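Local coordinates for protein tricorn protease (Thermoplasma acidophilum, PDB 1K32) that cleaves peptides as a serine protease in a six-chain assembly, probably degrading further the fragments released by the proteasome, at residues 15-20 against 261-267; 23-27 against 38-42; 244-248 against 691-695. All blocks are in the same frame, centred on the assembly; numbering follows the deposited sequence.

Contact 1: 15-20 against 261-267; sequences NLLLNP and FSKGGSI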
loop_
_atom_site.group_PDB
_atom_site.type_symbol
_atom_site.label_atom_id
_atom_site.label_comp_id
_atom_site.label_asym_id
_atom_site.label_seq_id
_atom_site.Cartn_x
_atom_site.Cartn_y
_atom_site.Cartn_z
ATOM N N ASN A 15 -21.634 -65.866 10.287
ATOM C CA ASN A 15 -22.101 -64.551 9.865
ATOM C C ASN A 15 -23.536 -64.265 10.324
ATOM O O ASN A 15 -24.288 -65.175 10.674
ATOM C CB ASN A 15 -22.047 -64.433 8.338
ATOM C CG ASN A 15 -20.630 -64.400 7.794
ATOM O OD1 ASN A 15 -20.086 -65.425 7.378
ATOM N ND2 ASN A 15 -20.024 -63.215 7.791
ATOM N N LEU A 16 -23.909 -62.990 10.320
ATOM C CA LEU A 16 -25.259 -62.591 10.682
ATOM C C LEU A 16 -26.049 -62.678 9.365
ATOM O O LEU A 16 -25.781 -61.930 8.428
ATOM C CB LEU A 16 -25.263 -61.152 11.210
ATOM C CG LEU A 16 -26.571 -60.603 11.784
ATOM C CD1 LEU A 16 -26.811 -61.191 13.175
ATOM C CD2 LEU A 16 -26.496 -59.078 11.864
ATOM N N LEU A 17 -27.006 -63.595 9.286
ATOM C CA LEU A 17 -27.786 -63.763 8.062
ATOM C C LEU A 17 -29.129 -63.057 8.199
ATOM O O LEU A 17 -29.776 -63.157 9.240
ATOM C CB LEU A 17 -27.989 -65.254 7.779
ATOM C CG LEU A 17 -26.721 -66.123 7.816
ATOM C CD1 LEU A 17 -27.057 -67.514 7.310
ATOM C CD2 LEU A 17 -25.610 -65.499 6.955
ATOM N N LEU A 18 -29.562 -62.362 7.149
ATOM C CA LEU A 18 -30.820 -61.630 7.235
ATOM C C LEU A 18 -31.657 -61.551 5.966
ATOM O O LEU A 18 -31.228 -61.931 4.874
ATOM C CB LEU A 18 -30.533 -60.189 7.677
ATOM C CG LEU A 18 -29.424 -59.954 8.697
ATOM C CD1 LEU A 18 -28.474 -58.901 8.149
ATOM C CD2 LEU A 18 -30.014 -59.529 10.026
ATOM N N ASN A 19 -32.869 -61.044 6.156
ATOM C CA ASN A 19 -33.835 -60.782 5.095
ATOM C C ASN A 19 -33.799 -61.745 3.913
ATOM O O ASN A 19 -33.278 -61.435 2.855
ATOM C CB ASN A 19 -33.636 -59.334 4.636
ATOM C CG ASN A 19 -33.752 -58.340 5.801
ATOM O OD1 ASN A 19 -33.408 -57.166 5.680
ATOM N ND2 ASN A 19 -34.250 -58.819 6.930
ATOM N N PRO A 20 -34.398 -62.922 4.082
ATOM C CA PRO A 20 -34.404 -63.916 3.015
ATOM C C PRO A 20 -35.686 -63.951 2.192
ATOM O O PRO A 20 -36.705 -63.393 2.576
ATOM C CB PRO A 20 -34.223 -65.198 3.798
ATOM C CG PRO A 20 -35.207 -64.951 4.945
ATOM C CD PRO A 20 -34.916 -63.506 5.337
ATOM N N PHE A 261 -37.865 -66.904 6.751
ATOM C CA PHE A 261 -37.725 -65.738 7.615
ATOM C C PHE A 261 -36.374 -65.722 8.340
ATOM O O PHE A 261 -35.651 -66.708 8.352
ATOM C CB PHE A 261 -38.897 -65.677 8.623
ATOM C CG PHE A 261 -38.870 -66.760 9.681
ATOM C CD1 PHE A 261 -38.180 -66.572 10.881
ATOM C CD2 PHE A 261 -39.529 -67.975 9.471
ATOM C CE1 PHE A 261 -38.148 -67.585 11.863
ATOM C CE2 PHE A 261 -39.505 -68.988 10.438
ATOM C CZ PHE A 261 -38.816 -68.797 11.634
ATOM N N SER A 262 -36.016 -64.582 8.909
ATOM C CA SER A 262 -34.754 -64.477 9.621
ATOM C C SER A 262 -35.021 -64.283 11.110
ATOM O O SER A 262 -36.049 -63.725 11.492
ATOM C CB SER A 262 -33.922 -63.311 9.072
ATOM O OG SER A 262 -34.666 -62.103 9.082
ATOM N N LYS A 263 -34.099 -64.762 11.936
ATOM C CA LYS A 263 -34.226 -64.646 13.384
ATOM C C LYS A 263 -32.869 -64.819 14.079
ATOM O O LYS A 263 -32.183 -65.818 13.890
ATOM C CB LYS A 263 -35.222 -65.697 13.916
ATOM C CG LYS A 263 -35.488 -65.582 15.415
ATOM C CD LYS A 263 -36.602 -66.509 15.906
ATOM C CE LYS A 263 -36.238 -67.992 15.811
ATOM N NZ LYS A 263 -35.098 -68.399 16.680
ATOM N N GLY A 264 -32.486 -63.836 14.887
ATOM C CA GLY A 264 -31.224 -63.914 15.599
ATOM C C GLY A 264 -29.998 -64.245 14.761
ATOM O O GLY A 264 -29.092 -64.914 15.242
ATOM N N GLY A 265 -29.965 -63.789 13.512
ATOM C CA GLY A 265 -28.812 -64.062 12.674
ATOM C C GLY A 265 -28.877 -65.328 11.838
ATOM O O GLY A 265 -27.960 -65.595 11.073
ATOM N N SER A 266 -29.939 -66.118 11.982
ATOM C CA SER A 266 -30.075 -67.344 11.197
ATOM C C SER A 266 -31.291 -67.284 10.283
ATOM O O SER A 266 -32.193 -66.466 10.471
ATOM C CB SER A 266 -30.191 -68.571 12.107
ATOM O OG SER A 266 -28.932 -68.933 12.662
ATOM N N ILE A 267 -31.298 -68.162 9.290
ATOM C CA ILE A 267 -32.379 -68.248 8.321
ATOM C C ILE A 267 -33.194 -69.505 8.624
ATOM O O ILE A 267 -32.637 -70.593 8.766
ATOM C CB ILE A 267 -31.826 -68.360 6.879
ATOM C CG1 ILE A 267 -30.897 -67.179 6.572
ATOM C CG2 ILE A 267 -32.976 -68.457 5.886
ATOM C CD1 ILE A 267 -31.527 -65.813 6.743
HETATM O O HOH W 1 -25.501 -67.338 12.022
HETATM O O HOH W 2 -31.090 -62.194 11.761
#
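Leu17 and Pro20 pack against Ile267, and Pro20 also against the backbone of Phe261, in a buried, mainly apolar contact that closes the ring of a six-bladed beta propeller. Strand 18-23 opens the first blade, and strands 259-263 and 266-270 form a hairpin of the sixth. Leu17 CB meets Ile267 CG1 at 3.7 Å, the two side chains crossing at about a right angle. Chi1 of -56° sets Ile267 CG1 beside its backbone N, facing Leu17, and Ile267 CD1 lies 3.7 Å from Leu17 CB and 4.0 Å from Pro20 CB. Pro20 CG lies 3.7 Å from Phe261 C, against the strand 261-263 backbone. With an alanine in place of Ile267, Leu17 and Pro20 would probably lose the branch they share and a gap would open at the seam. The polar link is at the type I' turn Lys263-Ser266: Leu17 N donates to Gly265 O at 2.8 Å, from above the carbonyl plane. One water donates to both Asn15 O and Gly265 O; a second accepts from Gly265 N at 2.6 Å and donates to Leu17 O. Gly265, with positive phi, has no beta carbon to meet Leu16 CD1 or the preceding carbonyl O. Each blade is built from consecutive strands, so this is a propeller seam between first and last blades, without a shared strand.

Contact 2: 23-27 against 38-42; sequences HGDRI and HDLKS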
loop_
_atom_site.group_PDB
_atom_site.type_symbol
_atom_site.label_atom_id
_atom_site.label_comp_id
_atom_site.label_asym_id
_atom_site.label_seq_id
_atom_site.Cartn_x
_atom_site.Cartn_y
_atom_site.Cartn_z
ATOM N N HIS A 23 -37.636 -69.553 -3.191
ATOM C CA HIS A 23 -38.270 -70.013 -4.425
ATOM C C HIS A 23 -37.840 -71.457 -4.619
ATOM O O HIS A 23 -36.695 -71.730 -4.971
ATOM C CB HIS A 23 -37.836 -69.185 -5.633
ATOM C CG HIS A 23 -38.610 -69.496 -6.876
ATOM N ND1 HIS A 23 -39.857 -68.965 -7.129
ATOM C CD2 HIS A 23 -38.343 -70.332 -7.908
ATOM C CE1 HIS A 23 -40.325 -69.462 -8.260
ATOM N NE2 HIS A 23 -39.425 -70.294 -8.753
ATOM N N GLY A 24 -38.763 -72.379 -4.374
ATOM C CA GLY A 24 -38.452 -73.792 -4.509
ATOM C C GLY A 24 -37.395 -74.221 -3.508
ATOM O O GLY A 24 -37.599 -74.144 -2.297
ATOM N N ASP A 25 -36.260 -74.683 -4.017
ATOM C CA ASP A 25 -35.161 -75.115 -3.165
ATOM C C ASP A 25 -34.079 -74.056 -3.088
ATOM O O ASP A 25 -32.980 -74.328 -2.599
ATOM C CB ASP A 25 -34.537 -76.404 -3.698
ATOM C CG ASP A 25 -35.432 -77.600 -3.505
ATOM O OD1 ASP A 25 -35.902 -77.787 -2.363
ATOM O OD2 ASP A 25 -35.660 -78.346 -4.485
ATOM N N ARG A 26 -34.382 -72.859 -3.580
ATOM C CA ARG A 26 -33.399 -71.787 -3.553
ATOM C C ARG A 26 -33.819 -70.716 -2.570
ATOM O O ARG A 26 -34.976 -70.314 -2.523
ATOM C CB ARG A 26 -33.217 -71.155 -4.942
ATOM C CG ARG A 26 -32.928 -72.151 -6.056
ATOM C CD ARG A 26 -32.056 -71.547 -7.154
ATOM N NE ARG A 26 -32.581 -70.302 -7.723
ATOM C CZ ARG A 26 -33.734 -70.193 -8.377
ATOM N NH1 ARG A 26 -34.108 -69.021 -8.857
ATOM N NH2 ARG A 26 -34.520 -71.248 -8.539
ATOM N N ILE A 27 -32.857 -70.270 -1.775
ATOM C CA ILE A 27 -33.086 -69.233 -0.787
ATOM C C ILE A 27 -32.031 -68.167 -0.946
ATOM O O ILE A 27 -30.848 -68.480 -0.991
ATOM C CB ILE A 27 -32.978 -69.791 0.630
ATOM C CG1 ILE A 27 -34.232 -70.595 0.957
ATOM C CG2 ILE A 27 -32.746 -68.672 1.612
ATOM C CD1 ILE A 27 -34.146 -71.338 2.267
ATOM N N HIS A 38 -28.536 -69.742 -1.643
ATOM C CA HIS A 38 -28.289 -71.044 -1.052
ATOM C C HIS A 38 -29.256 -72.076 -1.630
ATOM O O HIS A 38 -30.461 -71.847 -1.694
ATOM C CB HIS A 38 -28.445 -70.948 0.470
ATOM C CG HIS A 38 -28.237 -72.247 1.184
ATOM N ND1 HIS A 38 -29.280 -73.002 1.676
ATOM C CD2 HIS A 38 -27.105 -72.930 1.477
ATOM C CE1 HIS A 38 -28.798 -74.095 2.242
ATOM N NE2 HIS A 38 -27.481 -74.076 2.135
ATOM N N ASP A 39 -28.715 -73.198 -2.083
ATOM C CA ASP A 39 -29.542 -74.263 -2.637
ATOM C C ASP A 39 -29.720 -75.338 -1.571
ATOM O O ASP A 39 -28.749 -75.938 -1.107
ATOM C CB ASP A 39 -28.895 -74.863 -3.891
ATOM C CG ASP A 39 -29.625 -76.110 -4.386
ATOM O OD1 ASP A 39 -30.864 -76.074 -4.529
ATOM O OD2 ASP A 39 -28.958 -77.128 -4.635
ATOM N N LEU A 40 -30.971 -75.561 -1.182
ATOM C CA LEU A 40 -31.308 -76.548 -0.170
ATOM C C LEU A 40 -31.004 -77.964 -0.637
ATOM O O LEU A 40 -30.731 -78.842 0.175
ATOM C CB LEU A 40 -32.793 -76.449 0.179
ATOM C CG LEU A 40 -33.263 -75.128 0.775
ATOM C CD1 LEU A 40 -34.782 -75.045 0.732
ATOM C CD2 LEU A 40 -32.731 -75.020 2.194
ATOM N N LYS A 41 -31.054 -78.185 -1.946
ATOM C CA LYS A 41 -30.796 -79.517 -2.481
ATOM C C LYS A 41 -29.321 -79.888 -2.409
ATOM O O LYS A 41 -28.970 -80.931 -1.872
ATOM C CB LYS A 41 -31.289 -79.614 -3.930
ATOM C CG LYS A 41 -31.205 -81.017 -4.520
ATOM C CD LYS A 41 -31.873 -81.083 -5.890
ATOM C CE LYS A 41 -31.994 -82.519 -6.382
ATOM N NZ LYS A 41 -32.626 -82.579 -7.736
ATOM N N SER A 42 -28.460 -79.027 -2.940
ATOM C CA SER A 42 -27.022 -79.280 -2.945
ATOM C C SER A 42 -26.303 -78.790 -1.688
ATOM O O SER A 42 -25.195 -79.235 -1.386
ATOM C CB SER A 42 -26.389 -78.613 -4.161
ATOM O OG SER A 42 -26.498 -77.203 -4.064
#
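Leu40 reaches back over Asp25 to Ile27 at the open end of the hairpin 26-31/34-39. Its CB lies 3.5 Å from Asp25 O, which accepts a nearly straight bond from Leu40 N (2.8 Å, 169° at the hydrogen). Because chi1 of -62° sets CG beside that same N, CG too stays close to Asp25 O. At the tip, CD1 lies 3.9 Å from Asp25 CA and near Ile27 CD1, while CD2 comes closest to Ile27 CD1, at 3.9 Å. Deeper in the hairpin, Ile27 and His38 form an antiparallel hydrogen-bonded pair, with Ile27 N to His38 O at 2.9 Å and His38 N to Ile27 O. Next toward the open end, Arg26 and Asp39 form a non-hydrogen-bonded pair, their side chains on the face opposite Ile27 and His38. Asp39 steadies the turn after its strand: OD2 accepts from Ser42 N at 2.6 Å, from above the carboxylate plane, an Asx motif, and from Ser42 OG on its anti lone pair at 2.5 Å. On the other side of the type II' turn His23-Arg26 comes strand 18-23, while Ile27 and Leu40 press on Ile269 of strand 266-270 and on Ile280 in the loop after the sixth blade's last strand.

Contact 3: 244-248 against 691-695; sequences FTDYY and KYRNL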
loop_
_atom_site.group_PDB
_atom_site.type_symbol
_atom_site.label_atom_id
_atom_site.label_comp_id
_atom_site.label_asym_id
_atom_site.label_seq_id
_atom_site.Cartn_x
_atom_site.Cartn_y
_atom_site.Cartn_z
ATOM N N PHE A 244 -41.473 -68.526 19.773
ATOM C CA PHE A 244 -40.085 -68.125 19.958
ATOM C C PHE A 244 -39.888 -67.343 21.263
ATOM O O PHE A 244 -40.793 -66.651 21.720
ATOM C CB PHE A 244 -39.630 -67.237 18.797
ATOM C CG PHE A 244 -39.808 -67.853 17.440
ATOM C CD1 PHE A 244 -40.545 -67.192 16.458
ATOM C CD2 PHE A 244 -39.203 -69.064 17.121
ATOM C CE1 PHE A 244 -40.672 -67.727 15.177
ATOM C CE2 PHE A 244 -39.322 -69.606 15.844
ATOM C CZ PHE A 244 -40.058 -68.932 14.871
ATOM N N THR A 245 -38.697 -67.450 21.847
ATOM C CA THR A 245 -38.375 -66.712 23.066
ATOM C C THR A 245 -36.977 -66.091 22.994
ATOM O O THR A 245 -36.632 -65.241 23.815
ATOM C CB THR A 245 -38.431 -67.608 24.327
ATOM O OG1 THR A 245 -37.516 -68.692 24.176
ATOM C CG2 THR A 245 -39.839 -68.151 24.552
ATOM N N ASP A 246 -36.173 -66.505 22.015
ATOM C CA ASP A 246 -34.814 -65.971 21.883
ATOM C C ASP A 246 -34.705 -64.628 21.148
ATOM O O ASP A 246 -34.249 -63.641 21.732
ATOM C CB ASP A 246 -33.884 -67.008 21.234
ATOM C CG ASP A 246 -34.386 -67.521 19.891
ATOM O OD1 ASP A 246 -33.681 -68.375 19.322
ATOM O OD2 ASP A 246 -35.458 -67.096 19.403
ATOM N N TYR A 247 -35.102 -64.600 19.877
ATOM C CA TYR A 247 -35.077 -63.373 19.080
ATOM C C TYR A 247 -36.346 -63.281 18.247
ATOM O O TYR A 247 -36.936 -64.300 17.896
ATOM C CB TYR A 247 -33.860 -63.332 18.152
ATOM C CG TYR A 247 -32.530 -63.527 18.848
ATOM C CD1 TYR A 247 -31.956 -64.795 18.964
ATOM C CD2 TYR A 247 -31.834 -62.443 19.380
ATOM C CE1 TYR A 247 -30.707 -64.977 19.591
ATOM C CE2 TYR A 247 -30.591 -62.613 20.010
ATOM C CZ TYR A 247 -30.036 -63.879 20.107
ATOM O OH TYR A 247 -28.801 -64.044 20.691
ATOM N N TYR A 248 -36.767 -62.055 17.953
ATOM C CA TYR A 248 -37.965 -61.811 17.154
ATOM C C TYR A 248 -37.777 -62.268 15.710
ATOM O O TYR A 248 -36.704 -62.093 15.133
ATOM C CB TYR A 248 -38.307 -60.318 17.124
ATOM C CG TYR A 248 -39.068 -59.786 18.311
ATOM C CD1 TYR A 248 -38.645 -60.042 19.613
ATOM C CD2 TYR A 248 -40.201 -58.996 18.127
ATOM C CE1 TYR A 248 -39.338 -59.521 20.709
ATOM C CE2 TYR A 248 -40.898 -58.468 19.207
ATOM C CZ TYR A 248 -40.463 -58.735 20.496
ATOM O OH TYR A 248 -41.165 -58.215 21.561
ATOM N N LYS A 691 -28.081 -61.389 25.291
ATOM C CA LYS A 691 -28.763 -61.801 24.073
ATOM C C LYS A 691 -28.241 -61.062 22.835
ATOM O O LYS A 691 -27.917 -61.680 21.822
ATOM C CB LYS A 691 -30.259 -61.572 24.295
ATOM C CG LYS A 691 -31.126 -61.354 23.100
ATOM C CD LYS A 691 -32.577 -61.200 23.565
ATOM C CE LYS A 691 -33.034 -62.464 24.322
ATOM N NZ LYS A 691 -34.486 -62.519 24.591
ATOM N N TYR A 692 -28.138 -59.744 22.909
ATOM C CA TYR A 692 -27.651 -59.005 21.757
ATOM C C TYR A 692 -26.134 -58.914 21.699
ATOM O O TYR A 692 -25.552 -58.840 20.618
ATOM C CB TYR A 692 -28.307 -57.629 21.712
ATOM C CG TYR A 692 -29.796 -57.786 21.515
ATOM C CD1 TYR A 692 -30.685 -57.629 22.577
ATOM C CD2 TYR A 692 -30.303 -58.173 20.275
ATOM C CE1 TYR A 692 -32.041 -57.852 22.403
ATOM C CE2 TYR A 692 -31.647 -58.403 20.091
ATOM C CZ TYR A 692 -32.515 -58.243 21.150
ATOM O OH TYR A 692 -33.854 -58.479 20.956
ATOM N N ARG A 693 -25.491 -58.948 22.861
ATOM C CA ARG A 693 -24.038 -58.912 22.890
ATOM C C ARG A 693 -23.512 -60.170 22.177
ATOM O O ARG A 693 -22.445 -60.148 21.581
ATOM C CB ARG A 693 -23.541 -58.860 24.343
ATOM C CG ARG A 693 -22.026 -58.762 24.490
ATOM C CD ARG A 693 -21.409 -60.123 24.701
ATOM N NE ARG A 693 -19.957 -60.053 24.859
ATOM C CZ ARG A 693 -19.091 -60.001 23.850
ATOM N NH1 ARG A 693 -17.792 -59.936 24.097
ATOM N NH2 ARG A 693 -19.524 -60.034 22.594
ATOM N N ASN A 694 -24.275 -61.259 22.211
ATOM C CA ASN A 694 -23.832 -62.493 21.556
ATOM C C ASN A 694 -23.873 -62.429 20.030
ATOM O O ASN A 694 -23.201 -63.209 19.344
ATOM C CB ASN A 694 -24.657 -63.694 22.030
ATOM C CG ASN A 694 -24.322 -64.108 23.457
ATOM O OD1 ASN A 694 -23.215 -63.876 23.934
ATOM N ND2 ASN A 694 -25.273 -64.732 24.132
ATOM N N LEU A 695 -24.665 -61.513 19.492
ATOM C CA LEU A 695 -24.747 -61.381 18.039
ATOM C C LEU A 695 -23.655 -60.468 17.507
ATOM O O LEU A 695 -23.376 -60.457 16.316
ATOM C CB LEU A 695 -26.093 -60.803 17.629
ATOM C CG LEU A 695 -27.327 -61.615 17.996
ATOM C CD1 LEU A 695 -28.557 -60.839 17.537
ATOM C CD2 LEU A 695 -27.254 -63.013 17.347
HETATM O O HOH W 3 -34.544 -59.722 18.487
#
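Tyr247 lays its ring along Lys691 and ends on the backbone of helix 678-693: its OH donates to Lys691 O at 2.8 Å, with a C=O...O angle of 133° and the hydroxyl tilted from the carbonyl plane. Lys691 O lies close to the plane of the Tyr247 ring. Lys691 runs the opposite way, its CG 3.4 Å from Tyr247 CE2. A bend at chi3 (-59°) turns its NZ to Asp246 O, a weak bond of 3.1 Å. The Asp246 carboxylate is occupied otherwise: OD2 accepts Tyr247 N at 2.6 Å from above the carboxylate plane, and OD1 forms a salt bridge with Lys263 in the sixth propeller blade. The loop 244-248 leads from the fifth blade of the six-bladed propeller into the sixth, and the helix belongs to the C1 domain, so this is an interface between propeller and C1 domain. Tyr247 also turns its edge to the face of Tyr692 in an offset edge-to-face pair, centroids 6.0 Å apart and planes at 73°, while Leu695 CD1 touches Tyr247 CE2 at 3.7 Å. Tyr692 OH is held by Glu715 and accepts from a water at 2.8 Å, and the same water accepts from Tyr248 N at 3.3 Å. Leu695 N bonds to Tyr692 O, three residues back.

Overall arrangement
All three contacts involve the six-bladed propeller. Contacts 1 and 2 share its first blade, where strands 18-23 and 26-31 are neighbours; their centres are about 16 Å apart and Ile267 CG2 approaches Ile27 CG2. Contact 3 lies about 12 Å from contact 1, centre to centre, and is tied to it by the salt bridge from Lys263 to Asp246; contacts 2 and 3 are about 26 Å apart between centres and do not touch. Along the chain, both segments of contact 2 fall between those of contact 1, whereas contacts 1 and 3 alternate. The ring seam and the C1 interface thus lie side by side, in a propeller probably used in substrate or product gating.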